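Local coordinates for Fe-regulated protein B (PDB 4AIP) that imports iron across the outer membrane of Neisseria meningitidis as a TonB-dependent transporter, at residues Ala534-Ile539 and Phe555-Lys560; Tyr583-Gly588 and Arg612-His617; Thr635-Leu640 and Arg654-Gln659; Phe691-Pro696 and Asn703-Val708. One frame throughout, in Å; residues are numbered along the deposited sequence.

Contact 1: Ala534-Ile539 and Phe555-Lys560; sequences ARNTEI and FWQTIK
Phe-555 and Glu-538 meet on the buried side of this strand pair: Phe-555 CB lies 3.6 Å from Glu-538 OE1, with the ring and carboxylate planes 34° apart. On the same face, Ala-534 CB rests 3.9 Å from Ile-559 CG1 and 3.6 Å from Gln-557 OE1. Gln-557 is bent at its second torsion (chi2 89°), which folds the amide back over the neighbouring strand, while its NE2 bonds to Thr-163 O. Glu-538 forms a salt bridge with Arg-110, whose guanidinium also makes a cation-pi contact with Phe-555, so the carboxylate and the ring are tied to one cation. As both Arg-110 and Thr-163 fall in the range of the plug domain, the crowded face is the lumenal one of a TonB-dependent barrel, and the two strands form an antiparallel hairpin at 174°. The backbone bonds that hold it come in two close reciprocal pairs, among them Trp-556 N to Thr-537 O at 2.7 Å.
The other face is looser. Trp-556 presents its edge, with CE3 3.2 Å from Thr-537 O, and CZ3 reaches Ile-539 CG1 at 4.0 Å; both Trp-556 and Ile-539 are exposed. Thr-537 turns its hydroxyl to His-501 on the adjacent strand 495-506. Arg-535 runs beside Thr-558, which lies over one guanidinium face, NH2 standing 3.9 Å from OG1.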
# COMPACT_ATOMS: atom_id res chain seq x y z
N ALA B 534 15.61 19.33 -38.84
CA ALA B 534 14.35 19.90 -39.23
C ALA B 534 14.55 21.29 -39.74
O ALA B 534 15.35 22.05 -39.17
CB ALA B 534 13.38 19.98 -37.99
N ARG B 535 13.78 21.64 -40.77
CA ARG B 535 13.75 22.98 -41.29
C ARG B 535 12.28 23.31 -41.27
O ARG B 535 11.47 22.74 -42.06
CB ARG B 535 14.34 23.01 -42.71
CG ARG B 535 14.69 24.44 -43.24
CD ARG B 535 14.32 24.71 -44.69
NE ARG B 535 14.63 23.54 -45.50
CZ ARG B 535 13.95 23.14 -46.58
NH1 ARG B 535 12.90 23.80 -46.99
NH2 ARG B 535 14.31 22.04 -47.24
N ASN B 536 11.91 24.19 -40.37
CA ASN B 536 10.55 24.49 -40.15
C ASN B 536 10.31 25.97 -40.45
O ASN B 536 10.91 26.87 -39.86
CB ASN B 536 10.14 24.11 -38.72
CG ASN B 536 8.77 24.65 -38.34
OD1 ASN B 536 7.72 24.10 -38.77
ND2 ASN B 536 8.78 25.75 -37.57
N THR B 537 9.42 26.22 -41.41
CA THR B 537 9.10 27.58 -41.79
C THR B 537 7.66 27.76 -41.50
O THR B 537 6.86 26.87 -41.82
CB THR B 537 9.21 27.75 -43.31
OG1 THR B 537 10.50 27.27 -43.75
CG2 THR B 537 9.03 29.23 -43.69
N GLU B 538 7.30 28.91 -40.94
CA GLU B 538 5.89 29.12 -40.74
C GLU B 538 5.46 30.56 -40.60
O GLU B 538 6.29 31.41 -40.26
CB GLU B 538 5.42 28.25 -39.58
CG GLU B 538 5.52 28.70 -38.20
CD GLU B 538 4.78 27.70 -37.31
OE1 GLU B 538 5.33 26.57 -37.06
OE2 GLU B 538 3.61 28.06 -36.90
N ILE B 539 4.20 30.82 -40.90
CA ILE B 539 3.61 32.17 -40.74
C ILE B 539 2.40 32.16 -39.80
O ILE B 539 1.84 31.08 -39.54
CB ILE B 539 3.16 32.74 -42.10
CG1 ILE B 539 2.40 31.66 -42.88
CG2 ILE B 539 4.43 33.16 -42.91
CD1 ILE B 539 1.35 32.17 -43.78
N PHE B 555 2.33 26.25 -41.59
CA PHE B 555 3.69 25.75 -41.33
C PHE B 555 4.07 24.82 -42.40
O PHE B 555 3.20 24.14 -42.99
CB PHE B 555 3.82 25.03 -39.94
CG PHE B 555 2.99 23.72 -39.84
CD1 PHE B 555 3.53 22.53 -40.27
CD2 PHE B 555 1.70 23.72 -39.35
CE1 PHE B 555 2.82 21.36 -40.22
CE2 PHE B 555 0.97 22.55 -39.32
CZ PHE B 555 1.54 21.37 -39.74
N TRP B 556 5.39 24.79 -42.67
CA TRP B 556 6.07 23.81 -43.53
C TRP B 556 7.25 23.22 -42.81
O TRP B 556 8.07 23.98 -42.23
CB TRP B 556 6.58 24.47 -44.82
CG TRP B 556 5.51 25.18 -45.65
CD1 TRP B 556 4.88 24.69 -46.77
CD2 TRP B 556 4.98 26.52 -45.43
NE1 TRP B 556 3.96 25.63 -47.23
CE2 TRP B 556 4.02 26.76 -46.45
CE3 TRP B 556 5.26 27.54 -44.48
CZ2 TRP B 556 3.32 27.98 -46.57
CZ3 TRP B 556 4.55 28.77 -44.58
CH2 TRP B 556 3.58 28.97 -45.64
N GLN B 557 7.34 21.89 -42.83
CA GLN B 557 8.41 21.16 -42.15
C GLN B 557 9.12 20.19 -43.12
O GLN B 557 8.45 19.39 -43.82
CB GLN B 557 7.84 20.39 -40.96
CG GLN B 557 8.86 19.50 -40.22
CD GLN B 557 9.60 20.24 -39.08
OE1 GLN B 557 10.30 21.25 -39.31
NE2 GLN B 557 9.40 19.79 -37.86
N THR B 558 10.45 20.23 -43.14
CA THR B 558 11.22 19.15 -43.76
C THR B 558 12.18 18.63 -42.72
O THR B 558 12.82 19.42 -42.02
CB THR B 558 12.03 19.65 -45.04
OG1 THR B 558 11.12 20.10 -46.04
CG2 THR B 558 12.89 18.55 -45.68
N ILE B 559 12.33 17.31 -42.64
CA ILE B 559 13.28 16.74 -41.71
C ILE B 559 14.09 15.69 -42.43
O ILE B 559 13.53 14.70 -42.93
CB ILE B 559 12.62 16.08 -40.50
CG1 ILE B 559 11.61 17.00 -39.83
CG2 ILE B 559 13.71 15.65 -39.45
CD1 ILE B 559 11.04 16.42 -38.54
N LYS B 560 15.41 15.89 -42.44
CA LYS B 560 16.33 15.04 -43.17
C LYS B 560 16.89 14.00 -42.23
O LYS B 560 16.95 14.25 -41.01
CB LYS B 560 17.48 15.89 -43.72
CG LYS B 560 16.99 16.99 -44.72
CD LYS B 560 18.08 17.49 -45.74
CE LYS B 560 17.40 18.19 -46.88
NZ LYS B 560 18.33 18.41 -48.00

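Contact 2: Tyr583-Gly588 and Arg612-His617; sequences YIKNHG and RFYDTH
Tyr-583 and Tyr-614 form the larger first-shell contact, a near-parallel pair of rings slid past each other, planes 9° apart and centroids 4.7 Å apart. Little overlap remains; instead Tyr-614 CB sits over the centre of the Tyr-583 ring, 3.5 Å from its centroid, a CH-pi contact. The first torsion of Tyr-583 (chi1 62°) sets CG between the backbone N and the carbonyl carbon, and the ring leans toward the partner strand. At the edge of the Tyr-614 ring lies Lys-585 CB, 3.9 Å from Tyr-614 CE2. On the opposite face of the sheet, Ile-584 runs alongside Phe-613, its CG1 over the ring face, 3.8 Å from the centroid, and Ile-584 CD1 3.4 Å from Phe-613 CE2.
Between the two pairs, four backbone bonds set the antiparallel register of this 575-597/600-615 hairpin of the TonB-dependent receptor barrel, among them Lys-585 N to Arg-612 O at 2.8 Å. Farther out, Met-112, in the plug range, packs on Phe-613. The polar end of Arg-612 leads away to Gln-631 OE1. With no hydrogen bond joining side chains across the two segments, their cohesion rests on dispersion and CH-pi contacts, while directionality comes from the main chain.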
# COMPACT_ATOMS: atom_id res chain seq x y z
N TYR B 583 13.43 10.84 -45.26
CA TYR B 583 13.15 12.22 -44.88
C TYR B 583 11.70 12.36 -44.52
O TYR B 583 10.92 11.42 -44.69
CB TYR B 583 13.63 13.25 -45.95
CG TYR B 583 12.98 13.14 -47.35
CD1 TYR B 583 13.48 12.27 -48.31
CD2 TYR B 583 11.86 13.93 -47.70
CE1 TYR B 583 12.89 12.16 -49.61
CE2 TYR B 583 11.27 13.84 -49.00
CZ TYR B 583 11.81 12.94 -49.95
OH TYR B 583 11.24 12.81 -51.21
N ILE B 584 11.33 13.53 -43.99
CA ILE B 584 10.00 13.72 -43.54
C ILE B 584 9.49 15.06 -44.04
O ILE B 584 10.25 16.05 -44.09
CB ILE B 584 9.85 13.59 -42.00
CG1 ILE B 584 10.31 12.20 -41.51
CG2 ILE B 584 8.36 13.82 -41.54
CD1 ILE B 584 10.82 12.18 -40.09
N LYS B 585 8.20 15.05 -44.44
CA LYS B 585 7.51 16.26 -44.72
C LYS B 585 6.32 16.46 -43.85
O LYS B 585 5.64 15.54 -43.52
CB LYS B 585 7.10 16.36 -46.19
CG LYS B 585 7.88 17.48 -46.89
CD LYS B 585 8.92 16.96 -47.86
CE LYS B 585 10.07 18.00 -48.01
NZ LYS B 585 9.70 19.33 -48.59
N ASN B 586 6.11 17.68 -43.43
CA ASN B 586 4.88 17.97 -42.82
C ASN B 586 4.44 19.35 -43.25
O ASN B 586 5.29 20.20 -43.53
CB ASN B 586 4.99 17.86 -41.31
CG ASN B 586 3.64 17.71 -40.64
OD1 ASN B 586 2.61 17.47 -41.31
ND2 ASN B 586 3.61 17.88 -39.32
N HIS B 587 3.13 19.58 -43.31
CA HIS B 587 2.62 20.96 -43.53
C HIS B 587 1.17 21.02 -43.19
O HIS B 587 0.53 20.02 -43.23
CB HIS B 587 2.79 21.44 -44.98
CG HIS B 587 1.91 20.73 -45.96
ND1 HIS B 587 2.34 19.65 -46.71
CD2 HIS B 587 0.62 20.96 -46.33
CE1 HIS B 587 1.36 19.25 -47.50
NE2 HIS B 587 0.31 20.02 -47.28
N GLY B 588 0.66 22.21 -42.89
CA GLY B 588 -0.77 22.37 -42.63
C GLY B 588 -1.09 23.69 -41.98
O GLY B 588 -0.35 24.64 -42.12
N ARG B 612 4.27 13.04 -43.61
CA ARG B 612 4.73 12.09 -44.62
C ARG B 612 6.19 11.66 -44.48
O ARG B 612 7.10 12.49 -44.35
CB ARG B 612 4.48 12.65 -46.04
CG ARG B 612 3.00 12.63 -46.47
CD ARG B 612 2.39 11.20 -46.35
NE ARG B 612 0.98 11.23 -46.77
CZ ARG B 612 -0.04 11.48 -45.97
NH1 ARG B 612 0.15 11.69 -44.66
NH2 ARG B 612 -1.25 11.53 -46.47
N PHE B 613 6.38 10.34 -44.57
CA PHE B 613 7.64 9.67 -44.35
C PHE B 613 8.08 8.98 -45.65
O PHE B 613 7.43 8.06 -46.15
CB PHE B 613 7.48 8.68 -43.18
CG PHE B 613 7.38 9.34 -41.86
CD1 PHE B 613 6.29 10.15 -41.54
CD2 PHE B 613 8.40 9.22 -40.94
CE1 PHE B 613 6.21 10.81 -40.33
CE2 PHE B 613 8.32 9.86 -39.74
CZ PHE B 613 7.23 10.66 -39.42
N TYR B 614 9.20 9.47 -46.18
CA TYR B 614 9.72 9.11 -47.48
C TYR B 614 10.93 8.23 -47.30
O TYR B 614 11.94 8.68 -46.80
CB TYR B 614 10.13 10.36 -48.19
CG TYR B 614 8.96 11.18 -48.59
CD1 TYR B 614 8.27 10.93 -49.80
CD2 TYR B 614 8.50 12.21 -47.78
CE1 TYR B 614 7.16 11.69 -50.17
CE2 TYR B 614 7.38 12.97 -48.14
CZ TYR B 614 6.72 12.70 -49.32
OH TYR B 614 5.64 13.47 -49.65
N ASP B 615 10.79 6.96 -47.67
CA ASP B 615 11.85 5.97 -47.57
C ASP B 615 12.88 6.20 -48.64
O ASP B 615 12.51 6.47 -49.81
CB ASP B 615 11.25 4.58 -47.77
CG ASP B 615 10.83 3.93 -46.48
OD1 ASP B 615 11.71 3.39 -45.76
OD2 ASP B 615 9.62 3.98 -46.19
N THR B 616 14.15 6.03 -48.27
CA THR B 616 15.30 6.46 -49.05
C THR B 616 16.33 5.33 -49.16
O THR B 616 17.32 5.39 -49.94
CB THR B 616 15.90 7.72 -48.37
OG1 THR B 616 15.45 8.88 -49.07
CG2 THR B 616 17.40 7.71 -48.29
N HIS B 617 16.03 4.29 -48.40
CA HIS B 617 16.92 3.19 -48.12
C HIS B 617 16.36 1.93 -48.78
O HIS B 617 15.14 1.71 -48.76
CB HIS B 617 16.99 3.04 -46.60
CG HIS B 617 18.01 2.07 -46.15
ND1 HIS B 617 17.77 0.72 -46.13
CD2 HIS B 617 19.28 2.24 -45.73
CE1 HIS B 617 18.86 0.09 -45.70
NE2 HIS B 617 19.79 1.00 -45.47

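Contact 3: Thr635-Leu640 and Arg654-Gln659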
# COMPACT_ATOMS: atom_id res chain seq x y z
N THR B 635 -9.53 18.28 -37.76
CA THR B 635 -10.14 18.26 -36.46
C THR B 635 -10.71 19.58 -36.13
O THR B 635 -10.01 20.59 -36.16
CB THR B 635 -9.09 17.84 -35.41
OG1 THR B 635 -8.77 16.46 -35.61
CG2 THR B 635 -9.58 18.02 -33.99
N TRP B 636 -11.98 19.56 -35.77
CA TRP B 636 -12.69 20.76 -35.35
C TRP B 636 -12.99 20.66 -33.87
O TRP B 636 -13.38 19.59 -33.37
CB TRP B 636 -14.04 20.85 -36.09
CG TRP B 636 -13.93 20.90 -37.56
CD1 TRP B 636 -13.73 19.83 -38.42
CD2 TRP B 636 -14.02 22.05 -38.37
NE1 TRP B 636 -13.70 20.27 -39.71
CE2 TRP B 636 -13.88 21.63 -39.71
CE3 TRP B 636 -14.20 23.40 -38.10
CZ2 TRP B 636 -13.87 22.52 -40.77
CZ3 TRP B 636 -14.23 24.31 -39.18
CH2 TRP B 636 -14.06 23.86 -40.48
N THR B 637 -12.88 21.77 -33.18
CA THR B 637 -13.33 21.77 -31.79
C THR B 637 -14.05 23.06 -31.56
O THR B 637 -13.74 24.04 -32.19
CB THR B 637 -12.18 21.70 -30.75
OG1 THR B 637 -11.39 22.88 -30.87
CG2 THR B 637 -11.36 20.47 -30.93
N ALA B 638 -14.96 23.05 -30.61
CA ALA B 638 -15.75 24.22 -30.31
C ALA B 638 -16.21 24.13 -28.85
O ALA B 638 -16.45 23.02 -28.33
CB ALA B 638 -17.02 24.25 -31.25
N SER B 639 -16.46 25.29 -28.25
CA SER B 639 -17.07 25.30 -26.97
C SER B 639 -17.99 26.50 -26.77
O SER B 639 -17.83 27.51 -27.42
CB SER B 639 -16.01 25.21 -25.89
OG SER B 639 -15.50 26.48 -25.56
N LEU B 640 -18.95 26.37 -25.85
CA LEU B 640 -19.93 27.40 -25.55
C LEU B 640 -20.18 27.33 -24.04
O LEU B 640 -20.47 26.27 -23.51
CB LEU B 640 -21.21 27.07 -26.33
CG LEU B 640 -22.28 28.07 -26.72
CD1 LEU B 640 -21.70 29.36 -27.27
CD2 LEU B 640 -23.17 27.41 -27.77
N ARG B 654 -19.22 21.35 -25.06
CA ARG B 654 -17.95 21.35 -25.70
C ARG B 654 -17.96 20.20 -26.68
O ARG B 654 -18.40 19.10 -26.36
CB ARG B 654 -16.86 21.20 -24.61
CG ARG B 654 -15.55 20.59 -25.02
CD ARG B 654 -14.50 20.62 -23.83
NE ARG B 654 -14.32 21.97 -23.25
CZ ARG B 654 -14.57 22.27 -21.97
NH1 ARG B 654 -14.98 21.32 -21.15
NH2 ARG B 654 -14.40 23.51 -21.49
N GLY B 655 -17.47 20.44 -27.89
CA GLY B 655 -17.46 19.33 -28.84
C GLY B 655 -16.14 19.23 -29.56
O GLY B 655 -15.40 20.20 -29.59
N ARG B 656 -15.85 18.05 -30.08
CA ARG B 656 -14.67 17.84 -30.86
C ARG B 656 -15.13 16.92 -32.01
O ARG B 656 -15.82 15.92 -31.81
CB ARG B 656 -13.56 17.23 -29.97
CG ARG B 656 -12.26 16.75 -30.71
CD ARG B 656 -11.32 16.05 -29.76
NE ARG B 656 -10.02 15.69 -30.35
CZ ARG B 656 -8.97 16.53 -30.44
NH1 ARG B 656 -9.05 17.83 -30.09
NH2 ARG B 656 -7.82 16.09 -30.93
N TYR B 657 -14.81 17.31 -33.23
CA TYR B 657 -15.24 16.57 -34.37
C TYR B 657 -14.02 16.36 -35.16
O TYR B 657 -13.36 17.35 -35.54
CB TYR B 657 -16.27 17.34 -35.19
CG TYR B 657 -16.71 16.50 -36.34
CD1 TYR B 657 -17.54 15.39 -36.13
CD2 TYR B 657 -16.25 16.75 -37.65
CE1 TYR B 657 -17.91 14.54 -37.20
CE2 TYR B 657 -16.62 15.92 -38.71
CZ TYR B 657 -17.43 14.82 -38.47
OH TYR B 657 -17.79 14.02 -39.51
N VAL B 658 -13.68 15.08 -35.37
CA VAL B 658 -12.60 14.73 -36.26
C VAL B 658 -13.17 14.04 -37.51
O VAL B 658 -13.86 13.03 -37.41
CB VAL B 658 -11.39 13.95 -35.53
CG1 VAL B 658 -11.59 13.75 -34.04
CG2 VAL B 658 -10.97 12.64 -36.23
N GLN B 659 -12.89 14.62 -38.67
CA GLN B 659 -13.30 14.08 -39.96
C GLN B 659 -12.58 12.80 -40.35
O GLN B 659 -11.55 12.40 -39.77
CB GLN B 659 -13.02 15.10 -41.06
CG GLN B 659 -13.95 16.28 -41.01
CD GLN B 659 -13.50 17.36 -41.97
OE1 GLN B 659 -13.59 18.56 -41.68
NE2 GLN B 659 -12.99 16.95 -43.11
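Trp-636 offers the edge of its indole to Gln-659 and to Tyr-657 O, both near the ring plane. NE1 donates to Gln-659 OE1 at 2.6 Å, with the acceptor just 5° out of the ring plane and the donor on a lone pair of the amide oxygen; ring and amide planes are 21° apart. Tyr-657 receives Trp-636 CD1 at its own ring edge, 4.1 Å from CD2. On the other face the guanidinium of Arg-656 has Thr-635 CG2 over the centre of one side, 3.9 Å from CZ, and Thr-637 CG2 comes obliquely to within 3.6 Å of NH1. Arg-656 is extended from CG to NE, starting anti to the main-chain N (chi1 172°), carrying its head past both threonine methyls.
NH1 bonds to Glu-92 O, while Thr-637 OG1 bonds to Glu-91 O, so this face of the 635-644/649-662 hairpin meets the plug domain. Two backbone bonds pair Ala-638 with Gly-655. The chemistry implies divided labour: threonine methyls pack on the buried Arg-656 while plug carbonyls take up its terminal N-H groups, Glu-92 O firmly and Ile-95 O weakly; the exposed in-plane bond probably helps to hold the Gln-659 amide nearly coplanar with the indole.

Contact 4: Phe691-Pro696 and Asn703-Val708; sequences FANWKP and NVNLSV
Asn-693 and Asn-705 lie side by side and point the same way, their amide planes 38° apart, whereas Asn-703 slants across Asn-693 at 49° between planes. Asn-693 ND2 donates in its own amide plane to both neighbours: to Asn-705 OD1 at 2.6 Å and to Asn-703 OD1 at 3.0 Å. ND2 approaches Asn-703 OD1 from above its carbonyl plane, while Lys-695 NZ lies in that plane on a lone pair, 2.9 Å away. Lys-695 runs alongside Asn-703 and bends at its last torsion (chi4 -61°) to bring the ammonium there; NZ also forms a salt bridge with Glu-79. Asn-693 OD1 accepts from Arg-643 and Asn-705 ND2 donates to Asp-78 O, giving the asparagine cluster further partners.
On the reverse face, Trp-694 stands alongside Val-704, CD1 to CB 3.6 Å, and Pro-696 CG covers the centre of one indole face while also touching Val-704 CG2 at 3.8 Å. Pro-696 packs on Phe-212 of the second subunit. Backbone bonds such as Trp-694 N to Val-704 O, 2.8 Å, complete an antiparallel hairpin of the TonB-dependent receptor barrel, with the asparagines turned toward the plug side and Trp-694, Val-704 and Leu-706 on the other face.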
# COMPACT_ATOMS: atom_id res chain seq x y z
N PHE B 691 -20.92 20.33 -19.21
CA PHE B 691 -20.27 20.36 -17.88
C PHE B 691 -20.86 21.49 -17.13
O PHE B 691 -21.48 22.40 -17.76
CB PHE B 691 -18.74 20.62 -17.96
CG PHE B 691 -18.37 21.90 -18.74
CD1 PHE B 691 -18.29 23.15 -18.09
CD2 PHE B 691 -18.16 21.84 -20.13
CE1 PHE B 691 -17.99 24.33 -18.84
CE2 PHE B 691 -17.85 23.00 -20.89
CZ PHE B 691 -17.75 24.24 -20.27
N ALA B 692 -20.60 21.48 -15.82
CA ALA B 692 -20.97 22.55 -14.96
C ALA B 692 -19.88 22.70 -13.88
O ALA B 692 -19.37 21.70 -13.36
CB ALA B 692 -22.31 22.22 -14.36
N ASN B 693 -19.55 23.95 -13.54
CA ASN B 693 -18.72 24.25 -12.38
C ASN B 693 -19.50 25.15 -11.40
O ASN B 693 -19.89 26.29 -11.72
CB ASN B 693 -17.42 24.93 -12.83
CG ASN B 693 -16.66 25.60 -11.69
OD1 ASN B 693 -16.62 26.81 -11.60
ND2 ASN B 693 -16.03 24.80 -10.84
N TRP B 694 -19.76 24.65 -10.20
CA TRP B 694 -20.25 25.59 -9.19
C TRP B 694 -19.41 25.85 -8.00
O TRP B 694 -18.66 24.97 -7.53
CB TRP B 694 -21.76 25.49 -8.90
CG TRP B 694 -22.33 24.84 -7.76
CD1 TRP B 694 -22.42 23.47 -7.52
CD2 TRP B 694 -23.08 25.46 -6.70
NE1 TRP B 694 -23.13 23.22 -6.31
CE2 TRP B 694 -23.52 24.42 -5.79
CE3 TRP B 694 -23.32 26.78 -6.37
CZ2 TRP B 694 -24.25 24.68 -4.65
CZ3 TRP B 694 -24.06 27.05 -5.21
CH2 TRP B 694 -24.51 25.98 -4.36
N LYS B 695 -19.49 27.09 -7.58
CA LYS B 695 -18.62 27.64 -6.62
C LYS B 695 -19.56 28.12 -5.57
O LYS B 695 -19.89 29.32 -5.54
CB LYS B 695 -17.85 28.83 -7.21
CG LYS B 695 -16.69 28.51 -8.15
CD LYS B 695 -16.09 29.80 -8.65
CE LYS B 695 -15.20 29.56 -9.85
NZ LYS B 695 -14.07 28.65 -9.44
N PRO B 696 -19.98 27.22 -4.68
CA PRO B 696 -21.03 27.49 -3.71
C PRO B 696 -20.68 28.57 -2.69
O PRO B 696 -21.55 29.05 -1.98
CB PRO B 696 -21.19 26.14 -3.01
CG PRO B 696 -20.53 25.12 -3.93
CD PRO B 696 -19.39 25.89 -4.46
N ASN B 703 -15.08 24.00 -5.25
CA ASN B 703 -15.51 23.78 -6.62
C ASN B 703 -16.24 22.46 -6.60
O ASN B 703 -15.73 21.46 -6.10
CB ASN B 703 -14.34 23.65 -7.60
CG ASN B 703 -13.70 25.01 -8.02
OD1 ASN B 703 -14.37 25.91 -8.56
ND2 ASN B 703 -12.37 25.13 -7.82
N VAL B 704 -17.45 22.47 -7.13
CA VAL B 704 -18.21 21.27 -7.28
C VAL B 704 -18.39 21.20 -8.77
O VAL B 704 -18.88 22.13 -9.37
CB VAL B 704 -19.60 21.42 -6.57
CG1 VAL B 704 -20.46 20.19 -6.78
CG2 VAL B 704 -19.38 21.66 -5.12
N ASN B 705 -17.96 20.11 -9.39
CA ASN B 705 -17.99 20.04 -10.83
C ASN B 705 -18.73 18.84 -11.28
O ASN B 705 -18.50 17.72 -10.76
CB ASN B 705 -16.56 19.92 -11.39
CG ASN B 705 -15.63 21.02 -10.91
OD1 ASN B 705 -16.00 22.20 -10.86
ND2 ASN B 705 -14.42 20.64 -10.60
N LEU B 706 -19.57 19.05 -12.32
CA LEU B 706 -20.33 17.97 -12.86
C LEU B 706 -20.20 17.98 -14.34
O LEU B 706 -20.32 19.00 -14.95
CB LEU B 706 -21.82 18.11 -12.48
CG LEU B 706 -22.75 17.12 -13.18
CD1 LEU B 706 -22.57 15.68 -12.62
CD2 LEU B 706 -24.23 17.59 -13.11
N SER B 707 -20.00 16.82 -14.92
CA SER B 707 -19.83 16.72 -16.35
C SER B 707 -20.49 15.45 -16.83
O SER B 707 -20.55 14.42 -16.08
CB SER B 707 -18.37 16.68 -16.72
OG SER B 707 -17.94 15.32 -16.76
N VAL B 708 -20.99 15.53 -18.05
CA VAL B 708 -21.35 14.34 -18.77
C VAL B 708 -20.67 14.40 -20.15
O VAL B 708 -21.03 15.26 -21.02
CB VAL B 708 -22.83 14.22 -18.99
CG1 VAL B 708 -23.10 12.82 -19.51
CG2 VAL B 708 -23.64 14.58 -17.71

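Followed from the N terminus, the four contacts come in series: each closes its own hairpin before the next opens, so none nest or cross. The intervening spans are 15, 23, 13 and 6 residues for contacts 1 to 4. Together they use eight successive strands of the barrel wall, from 532-544 to 702-709. Contacts 1 and 2 are zipped together, since strands 548-563 and 575-597 are neighbours, with Ile-559 O 2.7 Å from Ile-584 N. Strands 600-615 and 635-644 join contact 2 to contact 3, although the centres of contacts 2 and 3 lie about 28 Å apart. Contacts 3 and 4 touch where Arg-654 meets Phe-691, and contact 4 lies across the chain's centre from contact 2.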